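Acyl-coenzyme A oxidase 1 (Yarrowia lipolytica, PDB 5Y9D) oxidises acyl-CoA with molecular oxygen to trans-2-enoyl-CoA and hydrogen peroxide, using FAD, in peroxisomal fatty acid beta-oxidation. Local coordinates at residues 127-130 against 131-135; 146-149 against 150-154. One frame throughout, in Å; residues are numbered along the deposited sequence.

Interaction 1: 127-130 against 131-135; sequences RLSI and HNNLF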
# COMPACT_ATOMS: atom_id res chain seq x y z
N ARG A 127 17.92 -0.93 -12.93
CA ARG A 127 18.57 -0.38 -14.11
C ARG A 127 19.79 -1.22 -14.50
O ARG A 127 20.17 -1.30 -15.66
CB ARG A 127 18.95 1.08 -13.91
CG ARG A 127 19.37 1.77 -15.20
CD ARG A 127 18.85 3.18 -15.25
NE ARG A 127 19.38 3.95 -16.37
CZ ARG A 127 19.59 5.26 -16.35
NH1 ARG A 127 19.34 6.01 -15.26
NH2 ARG A 127 20.05 5.86 -17.44
N LEU A 128 20.40 -1.85 -13.54
CA LEU A 128 21.47 -2.76 -13.84
C LEU A 128 20.88 -4.08 -14.31
O LEU A 128 21.38 -4.74 -15.22
CB LEU A 128 22.28 -2.97 -12.57
CG LEU A 128 23.50 -3.85 -12.69
CD1 LEU A 128 24.39 -3.37 -13.81
CD2 LEU A 128 24.23 -3.82 -11.37
N SER A 129 19.81 -4.46 -13.66
CA SER A 129 19.27 -5.78 -13.78
C SER A 129 18.72 -6.06 -15.20
O SER A 129 18.95 -7.12 -15.73
CB SER A 129 18.21 -5.93 -12.70
OG SER A 129 17.58 -7.17 -12.76
N ILE A 130 18.06 -5.09 -15.83
CA ILE A 130 17.53 -5.30 -17.17
C ILE A 130 18.57 -5.75 -18.22
O ILE A 130 18.22 -6.36 -19.23
CB ILE A 130 16.74 -4.07 -17.70
CG1 ILE A 130 17.63 -2.82 -17.74
CG2 ILE A 130 15.45 -3.82 -16.88
CD1 ILE A 130 18.34 -2.64 -19.06
N HIS A 131 19.82 -5.45 -17.99
CA HIS A 131 20.86 -5.86 -18.92
C HIS A 131 21.46 -7.15 -18.50
O HIS A 131 21.48 -8.15 -19.23
CB HIS A 131 21.97 -4.83 -18.98
CG HIS A 131 23.23 -5.38 -19.54
ND1 HIS A 131 23.46 -5.48 -20.89
CD2 HIS A 131 24.33 -5.87 -18.93
CE1 HIS A 131 24.65 -6.00 -21.09
NE2 HIS A 131 25.20 -6.25 -19.92
N ASN A 132 21.95 -7.13 -17.27
CA ASN A 132 22.78 -8.19 -16.75
C ASN A 132 21.94 -9.39 -16.31
O ASN A 132 22.41 -10.49 -16.42
CB ASN A 132 23.64 -7.60 -15.65
CG ASN A 132 23.88 -8.54 -14.53
OD1 ASN A 132 23.22 -8.48 -13.51
ND2 ASN A 132 24.83 -9.42 -14.71
N ASN A 133 20.70 -9.18 -15.88
CA ASN A 133 19.74 -10.29 -15.59
C ASN A 133 18.87 -10.62 -16.82
O ASN A 133 18.99 -11.69 -17.38
CB ASN A 133 18.86 -9.97 -14.33
CG ASN A 133 17.68 -10.95 -14.11
OD1 ASN A 133 17.87 -12.17 -14.05
ND2 ASN A 133 16.47 -10.41 -13.92
N LEU A 134 18.03 -9.69 -17.26
CA LEU A 134 17.07 -9.99 -18.31
C LEU A 134 17.66 -10.14 -19.70
O LEU A 134 17.40 -11.11 -20.37
CB LEU A 134 15.99 -8.93 -18.33
CG LEU A 134 15.13 -8.93 -17.06
CD1 LEU A 134 14.09 -7.83 -17.10
CD2 LEU A 134 14.47 -10.28 -16.90
N PHE A 135 18.50 -9.19 -20.10
CA PHE A 135 19.00 -9.20 -21.45
C PHE A 135 20.04 -10.31 -21.64
O PHE A 135 19.96 -11.09 -22.59
CB PHE A 135 19.59 -7.84 -21.86
CG PHE A 135 20.36 -7.91 -23.11
CD1 PHE A 135 19.72 -7.81 -24.32
CD2 PHE A 135 21.70 -8.19 -23.09
CE1 PHE A 135 20.42 -7.92 -25.50
CE2 PHE A 135 22.42 -8.32 -24.27
CZ PHE A 135 21.77 -8.17 -25.48
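A pi-type turn widens helix 122-142 where S129 and I130 meet the residues four and five places on, a worked example of how a helix takes up a wider turn by exchanging i to i+4 bonds for i to i+5 bonds. The carbonyl oxygens show the change step by step. L128 O receives H131 N, from above the carbonyl plane, and N132 N at 3.2 Å, nearly in line with the C=O bond. S129 O serves two donors as well, N133 N at 2.7 Å and L134 N at 3.1 Å, and I130 O takes F135 N at 3.0 Å. The spacing thus passes from three and four residues to five.

Side chains follow this backbone. A chi1 of 178° sets S129 OG anti to the backbone N, beside its carbonyl carbon, where it meets N133 CB at 3.5 Å. At the next residue, the methyl I130 CG2 comes to 4.2 Å from L134 CD1, one turn further on, a loose apolar contact. I130 also touches the FAD, and L134 lies against E464, probably the catalytic proton acceptor. H131 ND1 accepts a hydrogen bond from G164 N beyond the helix. A local widening with i to i+5 bonds, here beside the flavin site, is the signature of a pi-helical turn within an alpha-helix.

Interaction 2: 146-149 against 150-154; sequences EQFK and YWVKK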
# COMPACT_ATOMS: atom_id res chain seq x y z
N GLU A 146 27.50 -20.30 -29.83
CA GLU A 146 28.14 -19.36 -30.77
C GLU A 146 27.46 -17.98 -30.75
O GLU A 146 28.13 -16.97 -30.87
CB GLU A 146 28.11 -19.83 -32.24
CG GLU A 146 28.20 -21.34 -32.47
CD GLU A 146 26.84 -22.03 -32.47
OE1 GLU A 146 25.96 -21.72 -33.31
OE2 GLU A 146 26.66 -22.90 -31.59
N GLN A 147 26.13 -17.97 -30.66
CA GLN A 147 25.34 -16.75 -30.69
C GLN A 147 25.71 -15.91 -29.50
O GLN A 147 26.06 -14.74 -29.65
CB GLN A 147 23.84 -17.05 -30.69
CG GLN A 147 23.29 -17.52 -32.04
CD GLN A 147 21.79 -17.63 -32.05
OE1 GLN A 147 21.19 -18.18 -31.13
NE2 GLN A 147 21.16 -17.08 -33.09
N PHE A 148 25.68 -16.53 -28.33
CA PHE A 148 26.16 -15.92 -27.12
C PHE A 148 27.60 -15.39 -27.22
O PHE A 148 27.85 -14.22 -26.93
CB PHE A 148 26.06 -16.86 -25.93
CG PHE A 148 26.31 -16.17 -24.59
CD1 PHE A 148 25.38 -15.27 -24.07
CD2 PHE A 148 27.46 -16.41 -23.87
CE1 PHE A 148 25.59 -14.63 -22.86
CE2 PHE A 148 27.68 -15.77 -22.67
CZ PHE A 148 26.75 -14.88 -22.16
N LYS A 149 28.55 -16.23 -27.61
CA LYS A 149 29.95 -15.80 -27.72
C LYS A 149 30.10 -14.55 -28.58
O LYS A 149 30.92 -13.68 -28.29
CB LYS A 149 30.83 -16.92 -28.28
CG LYS A 149 31.12 -17.99 -27.24
CD LYS A 149 31.80 -19.22 -27.81
CE LYS A 149 32.51 -20.01 -26.70
NZ LYS A 149 33.72 -19.28 -26.21
N TYR A 150 29.28 -14.46 -29.62
CA TYR A 150 29.32 -13.34 -30.54
C TYR A 150 28.95 -12.01 -29.89
O TYR A 150 29.63 -11.02 -30.09
CB TYR A 150 28.37 -13.60 -31.69
CG TYR A 150 28.29 -12.43 -32.65
CD1 TYR A 150 29.25 -12.25 -33.62
CD2 TYR A 150 27.23 -11.50 -32.58
CE1 TYR A 150 29.18 -11.20 -34.50
CE2 TYR A 150 27.16 -10.43 -33.45
CZ TYR A 150 28.15 -10.29 -34.41
OH TYR A 150 28.14 -9.26 -35.30
N TRP A 151 27.86 -12.00 -29.14
CA TRP A 151 27.43 -10.80 -28.46
C TRP A 151 28.36 -10.53 -27.27
O TRP A 151 28.67 -9.36 -26.96
CB TRP A 151 25.97 -10.90 -28.04
CG TRP A 151 25.01 -11.07 -29.20
CD1 TRP A 151 24.28 -12.19 -29.50
CD2 TRP A 151 24.67 -10.10 -30.21
NE1 TRP A 151 23.54 -11.98 -30.63
CE2 TRP A 151 23.76 -10.71 -31.08
CE3 TRP A 151 25.07 -8.78 -30.46
CZ2 TRP A 151 23.19 -10.04 -32.18
CZ3 TRP A 151 24.52 -8.10 -31.57
CH2 TRP A 151 23.58 -8.74 -32.41
N VAL A 152 28.83 -11.59 -26.62
CA VAL A 152 29.86 -11.44 -25.60
C VAL A 152 30.99 -10.63 -26.21
O VAL A 152 31.40 -9.61 -25.65
CB VAL A 152 30.45 -12.78 -25.09
CG1 VAL A 152 31.73 -12.56 -24.29
CG2 VAL A 152 29.43 -13.52 -24.24
N LYS A 153 31.45 -11.07 -27.38
CA LYS A 153 32.65 -10.47 -27.95
C LYS A 153 32.34 -9.06 -28.40
O LYS A 153 33.22 -8.22 -28.40
CB LYS A 153 33.31 -11.37 -29.03
CG LYS A 153 33.03 -11.02 -30.49
CD LYS A 153 34.01 -9.98 -31.05
CE LYS A 153 33.51 -9.35 -32.35
NZ LYS A 153 34.07 -7.99 -32.63
N LYS A 154 31.08 -8.77 -28.73
CA LYS A 154 30.71 -7.39 -29.08
C LYS A 154 30.47 -6.47 -27.88
O LYS A 154 30.01 -5.37 -28.07
CB LYS A 154 29.53 -7.34 -30.07
CG LYS A 154 29.96 -7.73 -31.49
CD LYS A 154 29.50 -6.74 -32.56
CE LYS A 154 28.00 -6.78 -32.79
NZ LYS A 154 27.63 -6.48 -34.21
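F148 and V152, four residues apart on the last turns of the short helix 145-153, form an i to i+4 side-chain pair on an alpha-helical backbone whose i to i+4 bonds include one weak one, W151 N to Q147 O. The methyl V152 CG2 sits over one face of the F148 ring, offset toward the rim, 3.6 Å from the ring centroid and 3.3 Å from F148 CE2, a CH-pi contact. A chi1 of -169° carries the F148 ring toward the C-terminal end of the helix, where its face meets V152 although CB points away. The ring also touches I139 and R140 of helix 122-142, and V157 lies against both partners. Replacing F148 with an alanine is likely to leave V152 CG2 without an aromatic face to lie on and to open a gap beside I139.

The backbone accounts for its donors in order. Y150 N bonds to E146 O at 3.0 Å and adds a weak, strongly bent bond to Q147 O. V152 N meets F148 O at 2.8 Å, almost straight at 171°, and K153 N meets K149 O at the same length. K154 N then bonds to Y150 O, although K154 itself already leaves helical geometry. Q147 O is further approached by the indole carbon W151 CD1.

Among the side chains, Q147 is satisfied outside the two segments: its NE2 donates to M282 O and its OE1 accepts from M284 N, tying the helix to that loop, while OE1 also accepts from T144 N just before the helix. Y150 lies against W151, with Y150 CD2 over the centre of the indole face. At the exposed end, K154 turns back on the tyrosine, its NZ donating to Y150 OH at 3.0 Å.

Overall arrangement
From the N terminus the chain runs first through interaction 1, within helix 122-142, then turns at once into helix 145-153, which holds interaction 2. Both are local contacts along a single helix, so neither closes a long loop; they stand in series and neither nest nor cross. Their centres are about 17 Å apart and they do not touch; the connection runs through the first helix, where F148 and W151 rest on I139, beyond the 127-135 segment. Interaction 1 lies beside the FAD, which I130 touches, whereas 146-154 lies at the surface and joins the end of the first helix to the loop around M282.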